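Local coordinates for protein PKS (Streptomyces sp. CNQ431, PDB 5YDA) that probably transfers acyl extender units to a carrier protein, as the broadly selective acyltransferase domain of the splenocin polyketide synthase SpnD, at residues L186-E189 with G190-D194; P220-A223 with E224-L228; C242-T245 with V246-L249; D332-T335 with D336-T340. One frame throughout, in Å; residues are numbered along the deposited sequence.

Contact 1 of 4, residues L186-E189 with G190-D194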
loop_
_atom_site.group_PDB
_atom_site.type_symbol
_atom_site.label_atom_id
_atom_site.label_comp_id
_atom_site.label_asym_id
_atom_site.label_seq_id
_atom_site.Cartn_x
_atom_site.Cartn_y
_atom_site.Cartn_z
ATOM N N LEU A 186 -11.498 1.337 0.529
ATOM C CA LEU A 186 -11.581 0.296 1.553
ATOM C C LEU A 186 -12.312 0.799 2.793
ATOM O O LEU A 186 -13.083 0.057 3.413
ATOM C CB LEU A 186 -10.174 -0.198 1.916
ATOM C CG LEU A 186 -9.599 -1.192 0.905
ATOM C CD1 LEU A 186 -8.104 -1.242 1.004
ATOM C CD2 LEU A 186 -10.164 -2.542 1.204
ATOM N N MET A 187 -12.082 2.058 3.170
ATOM C CA MET A 187 -12.726 2.594 4.363
ATOM C C MET A 187 -14.239 2.687 4.177
ATOM O O MET A 187 -15.004 2.370 5.097
ATOM C CB MET A 187 -12.119 3.949 4.716
ATOM C CG MET A 187 -10.658 3.851 5.214
ATOM S SD MET A 187 -9.798 5.446 5.192
ATOM C CE MET A 187 -9.901 5.943 6.909
ATOM N N GLU A 188 -14.693 3.064 2.978
ATOM C CA GLU A 188 -16.131 3.075 2.731
ATOM C C GLU A 188 -16.726 1.673 2.776
ATOM O O GLU A 188 -17.896 1.516 3.132
ATOM C CB GLU A 188 -16.444 3.753 1.399
ATOM C CG GLU A 188 -16.161 5.249 1.427
ATOM C CD GLU A 188 -17.084 5.985 2.385
ATOM O OE1 GLU A 188 -16.586 6.808 3.187
ATOM O OE2 GLU A 188 -18.310 5.724 2.344
ATOM N N GLU A 189 -15.954 0.643 2.434
ATOM C CA GLU A 189 -16.434 -0.713 2.655
ATOM C C GLU A 189 -16.440 -1.102 4.128
ATOM O O GLU A 189 -16.822 -2.232 4.446
ATOM C CB GLU A 189 -15.584 -1.734 1.889
ATOM C CG GLU A 189 -15.460 -1.497 0.407
ATOM C CD GLU A 189 -16.666 -1.989 -0.380
ATOM O OE1 GLU A 189 -16.864 -1.490 -1.514
ATOM O OE2 GLU A 189 -17.405 -2.865 0.130
ATOM N N GLY A 190 -15.998 -0.234 5.031
ATOM C CA GLY A 190 -15.957 -0.587 6.433
ATOM C C GLY A 190 -14.643 -1.158 6.923
ATOM O O GLY A 190 -14.555 -1.544 8.097
ATOM N N VAL A 191 -13.618 -1.227 6.077
ATOM C CA VAL A 191 -12.283 -1.634 6.516
ATOM C C VAL A 191 -11.558 -0.345 6.884
ATOM O O VAL A 191 -10.935 0.319 6.043
ATOM C CB VAL A 191 -11.542 -2.442 5.454
ATOM C CG1 VAL A 191 -10.148 -2.818 5.948
ATOM C CG2 VAL A 191 -12.324 -3.692 5.108
ATOM N N ARG A 192 -11.658 0.020 8.148
ATOM C CA ARG A 192 -10.994 1.223 8.619
ATOM C C ARG A 192 -9.740 0.842 9.376
ATOM O O ARG A 192 -9.770 -0.062 10.225
ATOM C CB ARG A 192 -11.921 2.051 9.508
ATOM C CG ARG A 192 -13.117 2.606 8.733
ATOM C CD ARG A 192 -13.848 3.774 9.413
ATOM N NE ARG A 192 -14.586 4.542 8.403
ATOM C CZ ARG A 192 -15.758 4.176 7.876
ATOM N NH1 ARG A 192 -16.358 3.058 8.281
ATOM N NH2 ARG A 192 -16.343 4.930 6.946
ATOM N N PRO A 193 -8.615 1.465 9.077
ATOM C CA PRO A 193 -7.364 1.017 9.681
ATOM C C PRO A 193 -7.260 1.491 11.121
ATOM O O PRO A 193 -7.634 2.618 11.455
ATOM C CB PRO A 193 -6.299 1.662 8.787
ATOM C CG PRO A 193 -6.974 2.929 8.283
ATOM C CD PRO A 193 -8.424 2.576 8.125
ATOM N N ASP A 194 -6.737 0.612 11.976
ATOM C CA ASP A 194 -6.378 0.997 13.334
ATOM C C ASP A 194 -5.011 1.656 13.405
ATOM O O ASP A 194 -4.708 2.324 14.404
ATOM C CB ASP A 194 -6.421 -0.226 14.248
ATOM C CG ASP A 194 -7.746 -0.935 14.160
ATOM O OD1 ASP A 194 -8.743 -0.354 14.664
ATOM O OD2 ASP A 194 -7.809 -2.026 13.537
#
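M187 O, near the C-terminal end of helix 169-188, takes the N-H of G190 at 2.8 Å and is covered by the guanidinium of R192. The G190 N-H comes from above the carbonyl plane, 63° out of it. One face of the R192 guanidinium rests on the same oxygen, with CZ 3.4 Å from M187 O; the geometry is too poor for a hydrogen bond. One residue earlier, L186 O accepts from V191 N at 3.0 Å. These two backbone bonds and the positive phi of G190 (93°), a residue without a side chain, make a Schellman motif at the helix end. Beyond the turn V191 O lies 3.3 Å from M187 CA, a CA-H...O contact. The thioether, bent at chi3 (100°), carries M187 CE to 3.9 Å from P193 CD, the two side chains crossing at about a right angle. On the buried side L186 and V191 pack against L415 and L418 of helix 407-420, respectively. R192 NH2 lies 4.2 Å from E188 OE1, beyond a salt bridge, so the cationic group probably offsets the negative end of the helix dipole as well as the nearby carboxylate.

Contact 2 of 4, residues P220-A223 with E224-L228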
loop_
_atom_site.group_PDB
_atom_site.type_symbol
_atom_site.label_atom_id
_atom_site.label_comp_id
_atom_site.label_asym_id
_atom_site.label_seq_id
_atom_site.Cartn_x
_atom_site.Cartn_y
_atom_site.Cartn_z
ATOM N N PRO A 220 -0.881 19.806 -3.481
ATOM C CA PRO A 220 0.162 20.639 -4.106
ATOM C C PRO A 220 1.499 20.581 -3.371
ATOM O O PRO A 220 2.543 20.730 -4.011
ATOM C CB PRO A 220 -0.441 22.060 -4.088
ATOM C CG PRO A 220 -1.484 22.035 -3.026
ATOM C CD PRO A 220 -1.960 20.613 -2.873
ATOM N N VAL A 221 1.504 20.344 -2.060
ATOM C CA VAL A 221 2.759 20.312 -1.309
ATOM C C VAL A 221 3.564 19.067 -1.666
ATOM O O VAL A 221 4.776 19.137 -1.916
ATOM C CB VAL A 221 2.485 20.379 0.203
ATOM C CG1 VAL A 221 3.770 20.115 0.980
ATOM C CG2 VAL A 221 1.901 21.739 0.579
ATOM N N VAL A 222 2.903 17.906 -1.683
ATOM C CA VAL A 222 3.554 16.685 -2.160
ATOM C C VAL A 222 4.094 16.884 -3.573
ATOM O O VAL A 222 5.210 16.455 -3.889
ATOM C CB VAL A 222 2.566 15.502 -2.085
ATOM C CG1 VAL A 222 3.159 14.261 -2.762
ATOM C CG2 VAL A 222 2.203 15.218 -0.629
ATOM N N ALA A 223 3.333 17.566 -4.437
ATOM C CA ALA A 223 3.817 17.816 -5.792
ATOM C C ALA A 223 5.111 18.626 -5.781
ATOM O O ALA A 223 6.056 18.301 -6.507
ATOM C CB ALA A 223 2.749 18.523 -6.626
ATOM N N GLU A 224 5.177 19.693 -4.969
ATOM C CA GLU A 224 6.407 20.481 -4.933
ATOM C C GLU A 224 7.527 19.735 -4.208
ATOM O O GLU A 224 8.707 19.947 -4.503
ATOM C CB GLU A 224 6.172 21.852 -4.269
ATOM C CG GLU A 224 5.022 22.702 -4.870
ATOM C CD GLU A 224 5.166 23.001 -6.381
ATOM O OE1 GLU A 224 4.140 23.374 -7.019
ATOM O OE2 GLU A 224 6.289 22.883 -6.926
ATOM N N ARG A 225 7.189 18.873 -3.250
ATOM C CA ARG A 225 8.213 18.039 -2.636
ATOM C C ARG A 225 8.916 17.199 -3.697
ATOM O O ARG A 225 10.151 17.145 -3.751
ATOM C CB ARG A 225 7.580 17.156 -1.561
ATOM C CG ARG A 225 8.555 16.231 -0.892
ATOM C CD ARG A 225 7.833 15.386 0.141
ATOM N NE ARG A 225 8.735 14.495 0.849
ATOM C CZ ARG A 225 9.043 13.263 0.450
ATOM N NH1 ARG A 225 8.508 12.771 -0.655
ATOM N NH2 ARG A 225 9.880 12.519 1.172
ATOM N N ILE A 226 8.134 16.598 -4.594
ATOM C CA ILE A 226 8.682 15.768 -5.664
ATOM C C ILE A 226 9.581 16.588 -6.577
ATOM O O ILE A 226 10.692 16.165 -6.916
ATOM C CB ILE A 226 7.530 15.103 -6.437
ATOM C CG1 ILE A 226 6.820 14.087 -5.535
ATOM C CG2 ILE A 226 8.021 14.507 -7.748
ATOM C CD1 ILE A 226 5.412 13.752 -5.979
ATOM N N ARG A 227 9.126 17.781 -6.983
ATOM C CA ARG A 227 9.948 18.605 -7.874
ATOM C C ARG A 227 11.244 19.032 -7.201
ATOM O O ARG A 227 12.300 19.058 -7.843
ATOM C CB ARG A 227 9.181 19.845 -8.337
ATOM C CG ARG A 227 7.957 19.547 -9.168
ATOM C CD ARG A 227 7.277 20.844 -9.554
ATOM N NE ARG A 227 6.254 20.607 -10.561
ATOM C CZ ARG A 227 4.990 20.968 -10.428
ATOM N NH1 ARG A 227 4.597 21.596 -9.323
ATOM N NH2 ARG A 227 4.131 20.719 -11.400
ATOM N N LEU A 228 11.183 19.383 -5.911
ATOM C CA LEU A 228 12.394 19.785 -5.195
ATOM C C LEU A 228 13.369 18.615 -5.039
ATOM O O LEU A 228 14.586 18.793 -5.156
ATOM C CB LEU A 228 12.037 20.376 -3.832
ATOM C CG LEU A 228 11.346 21.754 -3.892
ATOM C CD1 LEU A 228 10.835 22.170 -2.522
ATOM C CD2 LEU A 228 12.290 22.829 -4.456
#
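A223 and R227, like V222 and I226, meet one turn apart in alpha-helix 215-231 of the acyltransferase domain, kinked at P220, whose ring nitrogen cannot donate to the preceding turn. Four consecutive i to i+4 backbone bonds join the halves, from E224 N to P220 O through R227 N to A223 O; that of R225 N to V221 O is 2.8 Å. The tight side faces the protein. There V222 CG1 touches I226 CD1 at 4.0 Å, and the delta carbon also lies over the backbone, 3.4 Å from V222 O. I226 sends CG1 back beside its own N (chi1 -67°), which lays that branch along the preceding turn. M173 of helix 169-188 packs on both residues. R225 leaves this face fully extended, all its torsions from chi1 to chi3 near 180°, and its polar end finds partners elsewhere: NE donates to T349 and NH2 bonds S200 OG, in a GxSxG sequence that fits the nucleophile elbow of acyltransferases. The link to S200 is consistent with a place for R225 in the active site.

The other side is more open and is held by charge. E224, bent at chi2 (-57°), folds back so that its CG sits 3.3 Å from P220 O, while R227 stretches out to meet the carboxylate; A223 CB lies obliquely by the guanidinium. R227 NH2 has a second partner in A151 O. The carboxyl carbon of E224 lies in the guanidinium plane, at its edge, and R227 NH1 forms a salt bridge to E224 OE1 at 2.9 Å and a weak hydrogen bond to E224 OE2 at 3.2 Å.

Contact 3 of 4, residues C242-T245 with V246-L249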
loop_
_atom_site.group_PDB
_atom_site.type_symbol
_atom_site.label_atom_id
_atom_site.label_comp_id
_atom_site.label_asym_id
_atom_site.label_seq_id
_atom_site.Cartn_x
_atom_site.Cartn_y
_atom_site.Cartn_z
ATOM N N CYS A 242 21.661 -6.060 5.063
ATOM C CA CYS A 242 21.251 -5.301 6.233
ATOM C C CYS A 242 22.162 -4.103 6.437
ATOM O O CYS A 242 23.307 -4.063 5.972
ATOM C CB CYS A 242 21.274 -6.160 7.483
ATOM S SG CYS A 242 22.920 -6.676 7.906
ATOM N N ALA A 243 21.628 -3.109 7.147
ATOM C CA ALA A 243 22.323 -1.840 7.293
ATOM C C ALA A 243 23.689 -2.005 7.949
ATOM O O ALA A 243 24.620 -1.264 7.614
ATOM C CB ALA A 243 21.452 -0.871 8.094
ATOM N N ASP A 244 23.826 -2.954 8.886
ATOM C CA ASP A 244 25.106 -3.173 9.563
ATOM C C ASP A 244 26.214 -3.515 8.572
ATOM O O ASP A 244 27.364 -3.097 8.745
ATOM C CB ASP A 244 24.970 -4.286 10.603
ATOM C CG ASP A 244 24.271 -3.818 11.868
ATOM O OD1 ASP A 244 23.879 -4.680 12.687
ATOM O OD2 ASP A 244 24.117 -2.585 12.045
ATOM N N THR A 245 25.890 -4.272 7.528
ATOM C CA THR A 245 26.876 -4.573 6.499
ATOM C C THR A 245 27.176 -3.355 5.627
ATOM O O THR A 245 28.296 -3.208 5.121
ATOM C CB THR A 245 26.366 -5.742 5.646
ATOM O OG1 THR A 245 26.247 -6.910 6.469
ATOM C CG2 THR A 245 27.297 -6.022 4.472
ATOM N N VAL A 246 26.205 -2.471 5.437
ATOM C CA VAL A 246 26.407 -1.354 4.519
ATOM C C VAL A 246 27.085 -0.171 5.207
ATOM O O VAL A 246 27.928 0.506 4.607
ATOM C CB VAL A 246 25.055 -0.960 3.898
ATOM C CG1 VAL A 246 25.220 0.225 2.983
ATOM C CG2 VAL A 246 24.465 -2.162 3.153
ATOM N N LEU A 247 26.735 0.101 6.463
ATOM C CA LEU A 247 27.225 1.299 7.152
ATOM C C LEU A 247 28.724 1.541 7.004
ATOM O O LEU A 247 29.101 2.662 6.633
ATOM C CB LEU A 247 26.827 1.228 8.637
ATOM C CG LEU A 247 25.475 1.836 9.013
ATOM C CD1 LEU A 247 24.967 1.277 10.341
ATOM C CD2 LEU A 247 25.610 3.349 9.076
ATOM N N PRO A 248 29.619 0.570 7.245
ATOM C CA PRO A 248 31.056 0.878 7.147
ATOM C C PRO A 248 31.518 1.307 5.766
ATOM O O PRO A 248 32.594 1.909 5.668
ATOM C CB PRO A 248 31.742 -0.427 7.582
ATOM C CG PRO A 248 30.691 -1.469 7.544
ATOM C CD PRO A 248 29.390 -0.785 7.784
ATOM N N LEU A 249 30.750 1.042 4.703
ATOM C CA LEU A 249 31.126 1.438 3.347
ATOM C C LEU A 249 30.751 2.879 3.010
ATOM O O LEU A 249 31.024 3.330 1.891
ATOM C CB LEU A 249 30.481 0.499 2.328
ATOM C CG LEU A 249 30.718 -1.001 2.518
ATOM C CD1 LEU A 249 30.100 -1.774 1.382
ATOM C CD2 LEU A 249 32.204 -1.274 2.581
#
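A243 and L247 are joined by the one strong backbone bond between 242-245 and 246-249, L247 N to A243 O at 2.8 Å, with the donor nearly along the C=O axis. The short helix starts after C242 at its N-cap position, and by 247-249 the coil has tightened into a 3-10 segment. In between, V246 N makes weak hydrogen bonds to C242 O (3.3 Å) and A243 O (3.0 Å). A243 O thus receives two N-H groups, a strong and a weak one, where the two kinds of helix meet. P248 has no N-H for the next bond, and its ring carbon CD instead sits 3.2 Å from D244 O.

Side chains touch mainly the backbone of the opposite segment. V246 turns CG2 back beside its own N, with CG1 anti to that nitrogen (chi1 178°), and so brings CG2 to 3.6 Å from C242 O. L247 lies over the preceding turn, its CG 3.5 Å from A243 O. D244 and L247 barely meet, D244 OD2 standing 4.3 Å from L247 CD1. Most of this turn is at the surface, with V246 as its buried residue. V246 packs inward on C265 and V267 of strand 264-269, in the four-stranded antiparallel sheet, while L249 reaches L277 and L281 of helix 271-283, so the turn bridges sheet and helix.

Contact 4 of 4, residues D332-T335 with D336-T340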
loop_
_atom_site.group_PDB
_atom_site.type_symbol
_atom_site.label_atom_id
_atom_site.label_comp_id
_atom_site.label_asym_id
_atom_site.label_seq_id
_atom_site.Cartn_x
_atom_site.Cartn_y
_atom_site.Cartn_z
ATOM N N ASP A 332 8.908 4.793 14.978
ATOM C CA ASP A 332 8.049 4.636 16.143
ATOM C C ASP A 332 6.768 5.431 15.914
ATOM O O ASP A 332 6.654 6.205 14.958
ATOM C CB ASP A 332 8.773 5.122 17.408
ATOM C CG ASP A 332 8.261 4.465 18.688
ATOM O OD1 ASP A 332 7.286 3.669 18.651
ATOM O OD2 ASP A 332 8.859 4.761 19.747
ATOM N N TRP A 333 5.800 5.243 16.804
ATOM C CA TRP A 333 4.553 6.004 16.738
ATOM C C TRP A 333 4.810 7.506 16.751
ATOM O O TRP A 333 5.616 8.010 17.540
ATOM C CB TRP A 333 3.649 5.607 17.903
ATOM C CG TRP A 333 3.323 4.151 17.867
ATOM C CD1 TRP A 333 3.911 3.156 18.602
ATOM C CD2 TRP A 333 2.359 3.510 17.017
ATOM N NE1 TRP A 333 3.357 1.936 18.269
ATOM C CE2 TRP A 333 2.406 2.126 17.298
ATOM C CE3 TRP A 333 1.466 3.970 16.045
ATOM C CZ2 TRP A 333 1.585 1.202 16.645
ATOM C CZ3 TRP A 333 0.640 3.048 15.401
ATOM C CH2 TRP A 333 0.710 1.684 15.702
ATOM N N ALA A 334 4.154 8.219 15.844
ATOM C CA ALA A 334 4.321 9.666 15.795
ATOM C C ALA A 334 3.568 10.307 16.952
ATOM O O ALA A 334 2.411 9.961 17.222
ATOM C CB ALA A 334 3.818 10.229 14.467
ATOM N N THR A 335 4.232 11.232 17.640
ATOM C CA THR A 335 3.571 11.996 18.688
ATOM C C THR A 335 2.758 13.136 18.078
ATOM O O THR A 335 3.007 13.580 16.946
ATOM C CB THR A 335 4.592 12.570 19.678
ATOM O OG1 THR A 335 5.424 13.520 19.003
ATOM C CG2 THR A 335 5.477 11.473 20.262
ATOM N N ASP A 336 1.769 13.614 18.849
ATOM C CA ASP A 336 1.019 14.801 18.448
ATOM C C ASP A 336 1.951 15.966 18.159
ATOM O O ASP A 336 1.751 16.705 17.188
ATOM C CB ASP A 336 0.015 15.197 19.530
ATOM C CG ASP A 336 -1.117 14.212 19.668
ATOM O OD1 ASP A 336 -1.245 13.301 18.814
ATOM O OD2 ASP A 336 -1.890 14.349 20.640
ATOM N N ALA A 337 2.987 16.143 18.987
ATOM C CA ALA A 337 3.929 17.242 18.766
ATOM C C ALA A 337 4.662 17.086 17.440
ATOM O O ALA A 337 4.897 18.074 16.727
ATOM C CB ALA A 337 4.935 17.320 19.915
ATOM N N GLN A 338 5.055 15.853 17.105
ATOM C CA GLN A 338 5.746 15.610 15.840
ATOM C C GLN A 338 4.810 15.827 14.661
ATOM O O GLN A 338 5.152 16.532 13.702
ATOM C CB GLN A 338 6.313 14.185 15.814
ATOM C CG GLN A 338 7.577 13.981 16.641
ATOM C CD GLN A 338 7.814 12.515 16.970
ATOM O OE1 GLN A 338 6.965 11.653 16.709
ATOM N NE2 GLN A 338 8.965 12.226 17.558
ATOM N N ALA A 339 3.617 15.223 14.715
ATOM C CA ALA A 339 2.704 15.299 13.579
ATOM C C ALA A 339 2.405 16.738 13.196
ATOM O O ALA A 339 2.199 17.032 12.015
ATOM C CB ALA A 339 1.402 14.558 13.892
ATOM N N THR A 340 2.386 17.648 14.171
ATOM C CA THR A 340 1.971 19.027 13.947
ATOM C C THR A 340 3.141 19.984 13.830
ATOM O O THR A 340 2.929 21.200 13.831
ATOM C CB THR A 340 1.038 19.487 15.069
ATOM O OG1 THR A 340 1.697 19.319 16.336
ATOM C CG2 THR A 340 -0.249 18.674 15.044
HETATM O O HOH W 1 8.145 9.222 17.140
HETATM O O HOH W 2 0.010 10.660 18.494
#
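T335 holds OG1 between its backbone N and carbonyl carbon (chi1 65°), and Q338 swings CG back beside its own N (chi1 -76°) with the chain extended beyond it; these torsions bring the two side chains obliquely across each other at the start of helix 336-339. The result is a capping box. T335 OG1 accepts from Q338 N at 3.0 Å, and in return Q338 OE1 takes the N-H of T335 at 2.9 Å. The second bond is nearly straight at the hydrogen (170°), yet its donor stands above the amide's carbonyl plane, 41° out of it. Between them the aliphatic part of the glutamine packs on the hydroxyl, with Q338 CG 3.2 Å from T335 OG1. A backbone bond from A339 N to T335 O, 2.8 Å, closes the first turn.

Q338 OE1 is gripped a second time by a water that donates to it at 2.7 Å and also to W333 O, tying the cap to the short, weakly bonded strand 332-333. That strand lies at the margin of the mixed sheet, where A334 pairs with Y325 and the ring of W333 forms a cation-pi contact with R365. At the far end of the helix, T340 N and T340 OG1 both donate to D336 O from opposite faces of its plane. T335 OG1 thus stands in for a missing helical partner at the N-terminus, satisfying an amide of the first turn, while T340 OG1 gives D336 O a second donor.

How the contacts relate
All four contacts lie within the acyltransferase domain and follow in series along the chain, 1 to 4. Contacts 1 and 4 approach most closely, their nearest atoms about 5 Å apart without touching; both flank the mixed sheet, contact 1 leading into strand 195-198 and contact 4 following edge strand 332-333. Contact 2 lies on helix 215-231, its centre about 28 Å from that of contact 1, and packs on helix 169-188, which contact 1 ends. Contact 3 packs against the four-stranded antiparallel sheet, its centre about 39 Å from that of contact 1 on the opposite side of the chain's centre. The set thus spans the mixed sheet and the four-stranded antiparallel sheet, and contact 2 reaches S200 through R225.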